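Local atomic coordinates of intracellular exo-alpha-(1->5)-L-arabinofuranosidase (PDB entry 2Y2W), a protein that catalyses the hydrolytic removal of terminal alpha-L-arabinofuranosyl residues from arabinans and arabinoxylan, as part of plant cell wall breakdown. Residues L181-G186 with E203-K208; E229-V234 with L271-E276; Q516-D521 with V535-L540. All blocks are in the same frame, centred on the assembly; numbering follows the deposited sequence.

Contact 1 (L181-G186 with E203-K208)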
ATOM      1  N   LEU D 181       2.657  17.261   8.193  1.00 20.72           N
ATOM      2  CA  LEU D 181       2.526  17.613   9.603  1.00 20.76           C
ATOM      3  C   LEU D 181       3.789  18.317  10.110  1.00 20.88           C
ATOM      4  O   LEU D 181       3.712  19.358  10.761  1.00 20.89           O
ATOM      5  CB  LEU D 181       2.229  16.355  10.430  1.00 20.75           C
ATOM      6  CG  LEU D 181       2.223  16.425  11.961  1.00 20.49           C
ATOM      7  CD1 LEU D 181       1.158  17.384  12.481  1.00 20.39           C
ATOM      8  CD2 LEU D 181       2.020  15.036  12.527  1.00 20.46           C
ATOM      9  N   GLU D 182       4.942  17.737   9.795  1.00 20.97           N
ATOM     10  CA  GLU D 182       6.238  18.301  10.148  1.00 21.19           C
ATOM     11  C   GLU D 182       6.470  19.647   9.456  1.00 21.18           C
ATOM     12  O   GLU D 182       6.961  20.586  10.076  1.00 21.07           O
ATOM     13  CB  GLU D 182       7.341  17.310   9.780  1.00 21.25           C
ATOM     14  CG  GLU D 182       8.745  17.690  10.216  1.00 22.35           C
ATOM     15  CD  GLU D 182       9.773  16.615   9.870  1.00 24.12           C
ATOM     16  OE1 GLU D 182       9.373  15.467   9.566  1.00 24.35           O
ATOM     17  OE2 GLU D 182      10.985  16.910   9.914  1.00 24.54           O
ATOM     18  N   TYR D 183       6.110  19.733   8.175  1.00 21.27           N
ATOM     19  CA  TYR D 183       6.291  20.961   7.398  1.00 21.36           C
ATOM     20  C   TYR D 183       5.441  22.096   7.950  1.00 21.62           C
ATOM     21  O   TYR D 183       5.898  23.238   8.053  1.00 21.69           O
ATOM     22  CB  TYR D 183       5.945  20.735   5.922  1.00 21.22           C
ATOM     23  CG  TYR D 183       5.943  22.002   5.094  1.00 20.89           C
ATOM     24  CD1 TYR D 183       7.102  22.446   4.463  1.00 20.47           C
ATOM     25  CD2 TYR D 183       4.781  22.763   4.948  1.00 20.70           C
ATOM     26  CE1 TYR D 183       7.107  23.608   3.711  1.00 20.33           C
ATOM     27  CE2 TYR D 183       4.776  23.930   4.199  1.00 20.15           C
ATOM     28  CZ  TYR D 183       5.942  24.346   3.583  1.00 20.36           C
ATOM     29  OH  TYR D 183       5.944  25.498   2.838  1.00 20.16           O
ATOM     30  N   VAL D 184       4.207  21.767   8.306  1.00 21.89           N
ATOM     31  CA  VAL D 184       3.229  22.761   8.707  1.00 22.23           C
ATOM     32  C   VAL D 184       3.363  23.203  10.180  1.00 22.43           C
ATOM     33  O   VAL D 184       3.109  24.367  10.503  1.00 22.57           O
ATOM     34  CB  VAL D 184       1.797  22.263   8.376  1.00 22.31           C
ATOM     35  CG1 VAL D 184       1.220  21.430   9.506  1.00 22.24           C
ATOM     36  CG2 VAL D 184       0.892  23.419   8.060  1.00 22.65           C
ATOM     37  N   ASN D 185       3.781  22.289  11.056  1.00 22.48           N
ATOM     38  CA  ASN D 185       3.725  22.528  12.503  1.00 22.69           C
ATOM     39  C   ASN D 185       5.037  22.338  13.259  1.00 22.91           C
ATOM     40  O   ASN D 185       5.117  22.632  14.453  1.00 22.95           O
ATOM     41  CB  ASN D 185       2.640  21.654  13.146  1.00 22.57           C
ATOM     42  CG  ASN D 185       1.241  22.199  12.934  1.00 22.59           C
ATOM     43  OD1 ASN D 185       1.057  23.362  12.562  1.00 22.31           O
ATOM     44  ND2 ASN D 185       0.240  21.358  13.175  1.00 22.30           N
ATOM     45  N   GLY D 186       6.056  21.842  12.568  1.00 23.26           N
ATOM     46  CA  GLY D 186       7.343  21.573  13.194  1.00 23.62           C
ATOM     47  C   GLY D 186       8.062  22.837  13.615  1.00 23.98           C
ATOM     48  O   GLY D 186       7.835  23.911  13.055  1.00 24.01           O
ATOM     49  N   GLU D 203       6.998  30.823  11.912  1.00 27.51           N
ATOM     50  CA  GLU D 203       6.332  30.123  13.005  1.00 27.36           C
ATOM     51  C   GLU D 203       5.513  28.933  12.495  1.00 27.00           C
ATOM     52  O   GLU D 203       5.030  28.955  11.358  1.00 26.88           O
ATOM     53  CB  GLU D 203       5.438  31.101  13.788  1.00 27.50           C
ATOM     54  CG  GLU D 203       4.083  31.440  13.134  1.00 28.30           C
ATOM     55  CD  GLU D 203       4.178  32.326  11.888  1.00 29.76           C
ATOM     56  OE1 GLU D 203       5.299  32.682  11.453  1.00 29.89           O
ATOM     57  OE2 GLU D 203       3.109  32.675  11.340  1.00 30.45           O
ATOM     58  N   PRO D 204       5.371  27.880  13.326  1.00 26.76           N
ATOM     59  CA  PRO D 204       4.444  26.800  12.991  1.00 26.50           C
ATOM     60  C   PRO D 204       3.027  27.326  12.785  1.00 26.21           C
ATOM     61  O   PRO D 204       2.632  28.309  13.414  1.00 26.27           O
ATOM     62  CB  PRO D 204       4.505  25.898  14.223  1.00 26.35           C
ATOM     63  CG  PRO D 204       5.886  26.078  14.723  1.00 26.62           C
ATOM     64  CD  PRO D 204       6.207  27.534  14.491  1.00 26.71           C
ATOM     65  N   MET D 205       2.281  26.673  11.901  1.00 25.89           N
ATOM     66  CA  MET D 205       0.934  27.109  11.547  1.00 25.61           C
ATOM     67  C   MET D 205      -0.111  26.765  12.609  1.00 25.66           C
ATOM     68  O   MET D 205      -1.227  27.292  12.579  1.00 25.53           O
ATOM     69  CB  MET D 205       0.531  26.531  10.190  1.00 25.40           C
ATOM     70  CG  MET D 205       1.442  26.948   9.051  1.00 24.76           C
ATOM     71  SD  MET D 205       0.779  26.435   7.464  1.00 23.84           S
ATOM     72  CE  MET D 205       2.151  26.804   6.370  1.00 24.23           C
ATOM     73  N   ASP D 206       0.264  25.891  13.544  1.00 25.84           N
ATOM     74  CA  ASP D 206      -0.614  25.433  14.626  1.00 26.24           C
ATOM     75  C   ASP D 206      -1.973  24.943  14.121  1.00 26.24           C
ATOM     76  O   ASP D 206      -3.026  25.448  14.526  1.00 26.14           O
ATOM     77  CB  ASP D 206      -0.786  26.514  15.706  1.00 26.46           C
ATOM     78  CG  ASP D 206       0.510  26.840  16.427  1.00 27.24           C
ATOM     79  OD1 ASP D 206       1.449  26.008  16.414  1.00 27.87           O
ATOM     80  OD2 ASP D 206       0.585  27.939  17.019  1.00 28.12           O
ATOM     81  N   ILE D 207      -1.934  23.961  13.224  1.00 26.25           N
ATOM     82  CA  ILE D 207      -3.148  23.317  12.747  1.00 26.28           C
ATOM     83  C   ILE D 207      -3.484  22.135  13.663  1.00 26.38           C
ATOM     84  O   ILE D 207      -2.747  21.148  13.720  1.00 26.24           O
ATOM     85  CB  ILE D 207      -3.025  22.905  11.261  1.00 26.29           C
ATOM     86  CG1 ILE D 207      -2.794  24.155  10.403  1.00 26.49           C
ATOM     87  CG2 ILE D 207      -4.271  22.139  10.802  1.00 26.13           C
ATOM     88  CD1 ILE D 207      -2.502  23.887   8.939  1.00 26.95           C
ATOM     89  N   LYS D 208      -4.587  22.278  14.397  1.00 26.61           N
ATOM     90  CA  LYS D 208      -5.053  21.286  15.370  1.00 26.76           C
ATOM     91  C   LYS D 208      -5.884  20.173  14.741  1.00 26.67           C
ATOM     92  O   LYS D 208      -5.624  18.988  14.966  1.00 26.78           O
ATOM     93  CB  LYS D 208      -5.898  21.964  16.449  1.00 26.90           C
ATOM     94  CG  LYS D 208      -5.185  22.252  17.754  1.00 27.69           C
ATOM     95  CD  LYS D 208      -6.151  22.904  18.741  1.00 28.56           C
ATOM     96  CE  LYS D 208      -5.591  22.919  20.153  1.00 29.15           C
ATOM     97  NZ  LYS D 208      -6.587  23.450  21.127  1.00 30.01           N
TER
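Tyr183 touches the loop 203-208 loosely, its ring atom CE2 lying 4.5 Å from CE of Met205, while its hydroxyl is hydrogen-bonded to Asp150 and Asn199. Val184 follows with both backbone and side chain. Its O accepts the N-H of Met205 at 2.8 Å, and the N-H...O angle of 171° shows a nearly straight bond. Its CG2 reaches the side chains of Met205 and Ile207, each crossing the valine at about a right angle; CD1 of Ile207 stands 3.5 Å from this methyl. Asn185 adds two more hydrogen bonds. CG stands beside the backbone N (chi1 -78°), and the amide beyond it meets both backbone polar atoms of Ile207: OD1 receives Ile207 N at 3.1 Å, and ND2 donates to Ile207 O at 3.0 Å through a bent bond, the acceptor lying close to the amide plane. An alanine here would probably leave Ile207 N without its mate and take from Ile207 O one of its donors, loosening the hold on the loop at Ile207. Beyond the amide, the Pro204 ring closes on the helix end, with CB 3.3 Å from Asn185 O and CG 3.4 Å from Gly186 O. His365 of a second subunit packs on Pro204 as well. The whole is a helix C-terminus, with Gly186 leaving helical geometry, tied to the loop that leads into the fourth strand, 209-212, of a (beta/alpha)8 barrel.

Contact 2 (E229-V234 with L271-E276)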
ATOM      1  N   GLU D 229     -10.078  -1.977   5.131  1.00 28.07           N
ATOM      2  CA  GLU D 229      -8.906  -1.298   4.576  1.00 27.90           C
ATOM      3  C   GLU D 229      -8.692   0.079   5.204  1.00 27.56           C
ATOM      4  O   GLU D 229      -7.569   0.416   5.593  1.00 27.55           O
ATOM      5  CB  GLU D 229      -9.016  -1.165   3.054  1.00 28.09           C
ATOM      6  CG  GLU D 229      -8.558  -2.392   2.266  1.00 29.06           C
ATOM      7  CD  GLU D 229      -9.017  -2.377   0.805  1.00 30.46           C
ATOM      8  OE1 GLU D 229      -9.561  -1.347   0.342  1.00 30.64           O
ATOM      9  OE2 GLU D 229      -8.835  -3.404   0.116  1.00 30.84           O
ATOM     10  N   TYR D 230      -9.767   0.863   5.304  1.00 27.03           N
ATOM     11  CA  TYR D 230      -9.689   2.208   5.876  1.00 26.48           C
ATOM     12  C   TYR D 230      -9.429   2.181   7.378  1.00 26.31           C
ATOM     13  O   TYR D 230      -8.613   2.959   7.875  1.00 26.31           O
ATOM     14  CB  TYR D 230     -10.936   3.045   5.553  1.00 26.42           C
ATOM     15  CG  TYR D 230     -10.853   4.468   6.071  1.00 25.79           C
ATOM     16  CD1 TYR D 230     -10.034   5.410   5.448  1.00 25.31           C
ATOM     17  CD2 TYR D 230     -11.581   4.867   7.193  1.00 25.57           C
ATOM     18  CE1 TYR D 230      -9.944   6.714   5.925  1.00 25.34           C
ATOM     19  CE2 TYR D 230     -11.501   6.171   7.680  1.00 25.38           C
ATOM     20  CZ  TYR D 230     -10.680   7.087   7.041  1.00 25.52           C
ATOM     21  OH  TYR D 230     -10.596   8.376   7.511  1.00 25.48           O
ATOM     22  N   ALA D 231     -10.118   1.288   8.088  1.00 25.99           N
ATOM     23  CA  ALA D 231      -9.906   1.098   9.524  1.00 25.77           C
ATOM     24  C   ALA D 231      -8.426   0.873   9.834  1.00 25.64           C
ATOM     25  O   ALA D 231      -7.867   1.529  10.716  1.00 25.67           O
ATOM     26  CB  ALA D 231     -10.750  -0.059  10.046  1.00 25.77           C
ATOM     27  N   GLY D 232      -7.801  -0.042   9.094  1.00 25.44           N
ATOM     28  CA  GLY D 232      -6.368  -0.302   9.210  1.00 25.21           C
ATOM     29  C   GLY D 232      -5.511   0.913   8.893  1.00 25.03           C
ATOM     30  O   GLY D 232      -4.532   1.188   9.587  1.00 24.98           O
ATOM     31  N   ALA D 233      -5.892   1.647   7.851  1.00 24.96           N
ATOM     32  CA  ALA D 233      -5.133   2.813   7.400  1.00 24.84           C
ATOM     33  C   ALA D 233      -5.231   3.992   8.371  1.00 24.79           C
ATOM     34  O   ALA D 233      -4.215   4.580   8.743  1.00 24.64           O
ATOM     35  CB  ALA D 233      -5.570   3.225   6.003  1.00 24.79           C
ATOM     36  N   VAL D 234      -6.454   4.324   8.784  1.00 24.82           N
ATOM     37  CA  VAL D 234      -6.691   5.433   9.707  1.00 24.88           C
ATOM     38  C   VAL D 234      -6.101   5.157  11.096  1.00 24.91           C
ATOM     39  O   VAL D 234      -5.679   6.083  11.786  1.00 25.09           O
ATOM     40  CB  VAL D 234      -8.201   5.832   9.779  1.00 24.88           C
ATOM     41  CG1 VAL D 234      -9.023   4.811  10.564  1.00 25.05           C
ATOM     42  CG2 VAL D 234      -8.370   7.223  10.370  1.00 24.90           C
ATOM     43  N   LEU D 271     -14.294   3.051  13.655  1.00 30.37           N
ATOM     44  CA  LEU D 271     -14.099   3.668  14.968  1.00 30.25           C
ATOM     45  C   LEU D 271     -13.674   2.672  16.049  1.00 30.23           C
ATOM     46  O   LEU D 271     -12.901   3.027  16.929  1.00 30.37           O
ATOM     47  CB  LEU D 271     -15.339   4.460  15.408  1.00 30.09           C
ATOM     48  CG  LEU D 271     -15.791   5.638  14.530  1.00 29.98           C
ATOM     49  CD1 LEU D 271     -17.089   6.232  15.054  1.00 29.82           C
ATOM     50  CD2 LEU D 271     -14.718   6.718  14.400  1.00 29.98           C
ATOM     51  N   THR D 272     -14.162   1.435  15.975  1.00 30.25           N
ATOM     52  CA  THR D 272     -13.794   0.400  16.950  1.00 30.39           C
ATOM     53  C   THR D 272     -12.286   0.143  16.964  1.00 30.54           C
ATOM     54  O   THR D 272     -11.680   0.049  18.033  1.00 30.58           O
ATOM     55  CB  THR D 272     -14.566  -0.929  16.707  1.00 30.42           C
ATOM     56  OG1 THR D 272     -15.972  -0.700  16.855  1.00 30.26           O
ATOM     57  CG2 THR D 272     -14.138  -2.011  17.695  1.00 30.34           C
ATOM     58  N   LYS D 273     -11.686   0.049  15.780  1.00 30.75           N
ATOM     59  CA  LYS D 273     -10.258  -0.231  15.658  1.00 30.91           C
ATOM     60  C   LYS D 273      -9.391   0.980  16.001  1.00 30.97           C
ATOM     61  O   LYS D 273      -8.422   0.859  16.752  1.00 31.09           O
ATOM     62  CB  LYS D 273      -9.922  -0.750  14.256  1.00 30.92           C
ATOM     63  CG  LYS D 273      -8.543  -1.390  14.149  1.00 31.26           C
ATOM     64  CD  LYS D 273      -8.421  -2.244  12.900  1.00 32.09           C
ATOM     65  CE  LYS D 273      -7.079  -2.959  12.849  1.00 32.63           C
ATOM     66  NZ  LYS D 273      -6.968  -3.846  11.655  1.00 32.79           N
ATOM     67  N   ALA D 274      -9.749   2.142  15.464  1.00 31.06           N
ATOM     68  CA  ALA D 274      -8.909   3.333  15.582  1.00 31.08           C
ATOM     69  C   ALA D 274      -9.305   4.257  16.737  1.00 31.17           C
ATOM     70  O   ALA D 274      -8.815   5.386  16.824  1.00 31.30           O
ATOM     71  CB  ALA D 274      -8.898   4.093  14.266  1.00 30.98           C
ATOM     72  N   TYR D 275     -10.170   3.765  17.625  1.00 31.19           N
ATOM     73  CA  TYR D 275     -10.747   4.573  18.709  1.00 31.27           C
ATOM     74  C   TYR D 275      -9.755   5.461  19.462  1.00 31.42           C
ATOM     75  O   TYR D 275      -9.951   6.675  19.547  1.00 31.42           O
ATOM     76  CB  TYR D 275     -11.532   3.693  19.697  1.00 31.20           C
ATOM     77  CG  TYR D 275     -11.910   4.409  20.978  1.00 31.04           C
ATOM     78  CD1 TYR D 275     -12.914   5.376  20.992  1.00 30.61           C
ATOM     79  CD2 TYR D 275     -11.249   4.127  22.174  1.00 31.14           C
ATOM     80  CE1 TYR D 275     -13.251   6.041  22.165  1.00 30.83           C
ATOM     81  CE2 TYR D 275     -11.576   4.787  23.348  1.00 30.82           C
ATOM     82  CZ  TYR D 275     -12.577   5.741  23.339  1.00 30.93           C
ATOM     83  OH  TYR D 275     -12.902   6.388  24.507  1.00 30.78           O
ATOM     84  N   GLU D 276      -8.703   4.851  20.000  1.00 31.67           N
ATOM     85  CA  GLU D 276      -7.768   5.537  20.900  1.00 32.01           C
ATOM     86  C   GLU D 276      -7.194   6.862  20.390  1.00 31.85           C
ATOM     87  O   GLU D 276      -7.055   7.811  21.163  1.00 31.83           O
ATOM     88  CB  GLU D 276      -6.632   4.600  21.334  1.00 32.22           C
ATOM     89  CG  GLU D 276      -6.857   3.936  22.702  1.00 33.46           C
ATOM     90  CD  GLU D 276      -6.931   4.937  23.866  1.00 35.09           C
ATOM     91  OE1 GLU D 276      -6.377   6.058  23.754  1.00 35.60           O
ATOM     92  OE2 GLU D 276      -7.548   4.598  24.900  1.00 35.44           O
TER
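Val234 and Ala274 meet methyl to methyl, CG1 of the valine standing 3.8 Å from CB of the alanine. The first torsion of Val234 (chi1 74°) sets CG1 between its backbone N and carbonyl carbon, and it is this branch that makes the touch. On its own helix the same residue leans on an aromatic ring: its CB lies 3.8 Å above one face of Tyr230, offset toward the rim. That tyrosine is anchored by its hydroxyl, which hydrogen-bonds Ile212 O and Cys253 N. The second pairing is between Ala231 and Lys273, whose CB atoms both point to the opposing helix. All four torsions of Lys273 are extended, and the chain stretches past Ala231, with CD 4.3 Å from its CB, to bring NZ 4.3 Å from Gly232 CA. The backbones come close at this point, as the 6.3 Å between the CA atoms of Ala231 and Lys273 attests; small residues, two alanines and a glycine, occupy much of the interface. No hydrogen bond crosses it, so the two segments meet by van der Waals contact alone, mostly between apolar groups, to which Val270 adds by touching Tyr230, Ala231 and Val234. Nearby, Glu229 forms a salt bridge with Lys236 of a third subunit. Helices 227-244 and 265-274, which follow barrel strands 209-212 and 249-252, thus pack side by side in the outer layer of the (beta/alpha)8 barrel.

Contact 3 (Q516-D521 with V535-L540)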
ATOM      1  N   GLN D 516     -36.320  38.941  12.360  1.00 55.07           N
ATOM      2  CA  GLN D 516     -36.236  38.801  10.908  1.00 54.91           C
ATOM      3  C   GLN D 516     -37.145  37.706  10.360  1.00 54.83           C
ATOM      4  O   GLN D 516     -37.492  36.752  11.061  1.00 54.73           O
ATOM      5  CB  GLN D 516     -34.790  38.545  10.471  1.00 54.93           C
ATOM      6  CG  GLN D 516     -33.874  39.763  10.549  1.00 54.96           C
ATOM      7  CD  GLN D 516     -32.512  39.520   9.916  1.00 54.93           C
ATOM      8  OE1 GLN D 516     -31.933  38.440  10.047  1.00 55.00           O
ATOM      9  NE2 GLN D 516     -31.995  40.529   9.228  1.00 54.86           N
ATOM     10  N   LEU D 517     -37.516  37.863   9.092  1.00 54.76           N
ATOM     11  CA  LEU D 517     -38.342  36.901   8.377  1.00 54.73           C
ATOM     12  C   LEU D 517     -37.750  36.631   6.996  1.00 54.63           C
ATOM     13  O   LEU D 517     -37.560  37.557   6.202  1.00 54.64           O
ATOM     14  CB  LEU D 517     -39.782  37.423   8.255  1.00 54.77           C
ATOM     15  CG  LEU D 517     -40.734  36.845   7.197  1.00 54.85           C
ATOM     16  CD1 LEU D 517     -41.339  35.520   7.640  1.00 54.75           C
ATOM     17  CD2 LEU D 517     -41.834  37.849   6.863  1.00 55.03           C
ATOM     18  N   LEU D 518     -37.441  35.367   6.726  1.00 54.50           N
ATOM     19  CA  LEU D 518     -37.073  34.946   5.381  1.00 54.48           C
ATOM     20  C   LEU D 518     -38.215  34.180   4.731  1.00 54.46           C
ATOM     21  O   LEU D 518     -38.412  32.991   4.996  1.00 54.45           O
ATOM     22  CB  LEU D 518     -35.789  34.112   5.374  1.00 54.46           C
ATOM     23  CG  LEU D 518     -34.528  34.777   4.816  1.00 54.50           C
ATOM     24  CD1 LEU D 518     -33.356  33.825   4.921  1.00 54.47           C
ATOM     25  CD2 LEU D 518     -34.715  35.225   3.366  1.00 54.44           C
ATOM     26  N   HIS D 519     -38.972  34.881   3.893  1.00 54.44           N
ATOM     27  CA  HIS D 519     -40.080  34.284   3.159  1.00 54.46           C
ATOM     28  C   HIS D 519     -40.372  35.043   1.876  1.00 54.45           C
ATOM     29  O   HIS D 519     -40.346  36.273   1.849  1.00 54.51           O
ATOM     30  CB  HIS D 519     -41.346  34.229   4.019  1.00 54.47           C
ATOM     31  CG  HIS D 519     -42.588  33.938   3.237  1.00 54.54           C
ATOM     32  ND1 HIS D 519     -42.903  32.675   2.785  1.00 54.51           N
ATOM     33  CD2 HIS D 519     -43.579  34.752   2.806  1.00 54.61           C
ATOM     34  CE1 HIS D 519     -44.042  32.723   2.117  1.00 54.73           C
ATOM     35  NE2 HIS D 519     -44.474  33.971   2.116  1.00 54.75           N
ATOM     36  N   GLU D 520     -40.652  34.290   0.817  1.00 54.44           N
ATOM     37  CA  GLU D 520     -41.162  34.853  -0.425  1.00 54.54           C
ATOM     38  C   GLU D 520     -42.388  34.059  -0.865  1.00 54.54           C
ATOM     39  O   GLU D 520     -42.429  32.834  -0.710  1.00 54.53           O
ATOM     40  CB  GLU D 520     -40.091  34.840  -1.521  1.00 54.56           C
ATOM     41  CG  GLU D 520     -38.824  35.642  -1.202  1.00 54.70           C
ATOM     42  CD  GLU D 520     -39.075  37.132  -1.014  1.00 54.81           C
ATOM     43  OE1 GLU D 520     -39.760  37.744  -1.861  1.00 54.90           O
ATOM     44  OE2 GLU D 520     -38.572  37.695  -0.019  1.00 54.96           O
ATOM     45  N   ASP D 521     -43.386  34.761  -1.402  1.00 54.55           N
ATOM     46  CA  ASP D 521     -44.616  34.124  -1.884  1.00 54.57           C
ATOM     47  C   ASP D 521     -44.313  33.079  -2.950  1.00 54.49           C
ATOM     48  O   ASP D 521     -44.931  32.012  -2.974  1.00 54.49           O
ATOM     49  CB  ASP D 521     -45.607  35.167  -2.407  1.00 54.62           C
ATOM     50  CG  ASP D 521     -46.345  35.884  -1.290  1.00 54.93           C
ATOM     51  OD1 ASP D 521     -46.689  35.233  -0.278  1.00 55.16           O
ATOM     52  OD2 ASP D 521     -46.588  37.101  -1.429  1.00 55.26           O
ATOM     53  N   VAL D 535     -34.170  38.695  -2.560  1.00 54.19           N
ATOM     54  CA  VAL D 535     -34.611  37.911  -1.405  1.00 54.23           C
ATOM     55  C   VAL D 535     -33.727  38.226  -0.197  1.00 54.34           C
ATOM     56  O   VAL D 535     -32.677  37.609   0.009  1.00 54.36           O
ATOM     57  CB  VAL D 535     -34.621  36.385  -1.694  1.00 54.18           C
ATOM     58  CG1 VAL D 535     -35.180  35.611  -0.500  1.00 54.08           C
ATOM     59  CG2 VAL D 535     -35.425  36.074  -2.949  1.00 54.16           C
ATOM     60  N   THR D 536     -34.157  39.208   0.587  1.00 54.45           N
ATOM     61  CA  THR D 536     -33.453  39.606   1.803  1.00 54.55           C
ATOM     62  C   THR D 536     -34.390  39.461   3.001  1.00 54.64           C
ATOM     63  O   THR D 536     -35.611  39.523   2.834  1.00 54.66           O
ATOM     64  CB  THR D 536     -32.927  41.059   1.709  1.00 54.53           C
ATOM     65  OG1 THR D 536     -33.989  41.935   1.308  1.00 54.70           O
ATOM     66  CG2 THR D 536     -31.784  41.158   0.705  1.00 54.49           C
ATOM     67  N   PRO D 537     -33.831  39.245   4.210  1.00 54.78           N
ATOM     68  CA  PRO D 537     -34.662  39.147   5.411  1.00 54.85           C
ATOM     69  C   PRO D 537     -35.442  40.429   5.668  1.00 54.92           C
ATOM     70  O   PRO D 537     -34.875  41.523   5.620  1.00 54.85           O
ATOM     71  CB  PRO D 537     -33.643  38.917   6.530  1.00 54.85           C
ATOM     72  CG  PRO D 537     -32.474  38.321   5.856  1.00 54.82           C
ATOM     73  CD  PRO D 537     -32.414  38.968   4.509  1.00 54.79           C
ATOM     74  N   GLN D 538     -36.739  40.276   5.923  1.00 55.10           N
ATOM     75  CA  GLN D 538     -37.630  41.401   6.183  1.00 55.26           C
ATOM     76  C   GLN D 538     -38.022  41.428   7.660  1.00 55.36           C
ATOM     77  O   GLN D 538     -38.071  40.376   8.300  1.00 55.34           O
ATOM     78  CB  GLN D 538     -38.881  41.312   5.299  1.00 55.26           C
ATOM     79  CG  GLN D 538     -38.603  41.210   3.795  1.00 55.31           C
ATOM     80  CD  GLN D 538     -37.764  42.361   3.257  1.00 55.33           C
ATOM     81  OE1 GLN D 538     -38.090  43.531   3.457  1.00 55.61           O
ATOM     82  NE2 GLN D 538     -36.681  42.028   2.565  1.00 55.08           N
ATOM     83  N   PRO D 539     -38.282  42.631   8.211  1.00 55.51           N
ATOM     84  CA  PRO D 539     -38.709  42.745   9.606  1.00 55.64           C
ATOM     85  C   PRO D 539     -39.952  41.910   9.909  1.00 55.81           C
ATOM     86  O   PRO D 539     -40.932  41.953   9.162  1.00 55.88           O
ATOM     87  CB  PRO D 539     -39.019  44.237   9.752  1.00 55.61           C
ATOM     88  CG  PRO D 539     -38.131  44.894   8.766  1.00 55.52           C
ATOM     89  CD  PRO D 539     -38.077  43.955   7.595  1.00 55.55           C
ATOM     90  N   LEU D 540     -39.889  41.144  10.994  1.00 55.94           N
ATOM     91  CA  LEU D 540     -41.012  40.331  11.447  1.00 56.09           C
ATOM     92  C   LEU D 540     -42.004  41.186  12.232  1.00 56.28           C
ATOM     93  O   LEU D 540     -41.608  42.131  12.923  1.00 56.33           O
ATOM     94  CB  LEU D 540     -40.501  39.165  12.306  1.00 56.02           C
ATOM     95  CG  LEU D 540     -41.481  38.268  13.073  1.00 55.93           C
ATOM     96  CD1 LEU D 540     -42.361  37.448  12.137  1.00 55.80           C
ATOM     97  CD2 LEU D 540     -40.727  37.363  14.030  1.00 55.68           C
TER
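Gln516 lays one face of its side-chain amide against Pro537: CB of the proline sits almost directly above CD, 3.6 Å from it, and is also close to NE2. With CG beside the backbone N (chi1 -73°) and the chain extended beyond it, the glutamine runs alongside the proline ring, both pointing the same way. Tyr432 of helix 431-440 also touches Pro537. A second amide, that of Gln538, is turned back on its own segment, where NE2 donates to Thr536 O at 2.7 Å from well above that carbonyl plane.

The backbones pair at Leu517 and Gln538. Leu517 N reaches Gln538 O at 2.7 Å in a bent bond, and Gln538 N returns to Leu517 O at 2.9 Å with an N-H...O angle of 169°. The latter oxygen also has Pro537 CA 3.4 Å away, in a CA-H...O contact. Gln538 is flanked by prolines, which lack an N-H, and this agrees with the shortness of the paired stretch. Overall the end-to-end directions of the segments are 131° apart. Toward Glu520 and Val535 the backbones separate, to 7.3 Å between the CA atoms of these two residues, and side chains bridge the widening gap. Val535 CG1 packs against both neighbours, 3.9 Å from Leu518 CD2 and 3.7 Å from Glu520 CG; the glutamate slides past the valine in the opposite direction, and its carboxylate forms a salt bridge with Arg525.

On its other side strand 512-518 pairs with strand 558-564, through backbone hydrogen bonds of Gln516 with Ser561 and of Leu518 with Trp559. The short antiparallel pair Leu517-Gln538 therefore adds a short, weakly bonded strand to the C-terminal beta-sandwich domain that accompanies the barrel in family 51 arabinofuranosidases.

Along the chain the three contacts follow in series, each closing before the next opens. Contacts 1 and 2 belong to the same (beta/alpha)8 barrel: the loop of contact 1 enters strand 209-212, and helix 227-244 of contact 2 comes next after that strand. Their centres are 24 Å apart and their nearest atoms about 12 Å, so they are separate, non-touching contacts of the barrel's helices and loops. Contact 3 lies in the C-terminal beta domain, its centre 44 Å from that of contact 1 and 46 Å from that of contact 2, on the opposite side of the chain's centre from both. Contacts 1 and 2 lie close to other subunits, whereas no other chain touches contact 3.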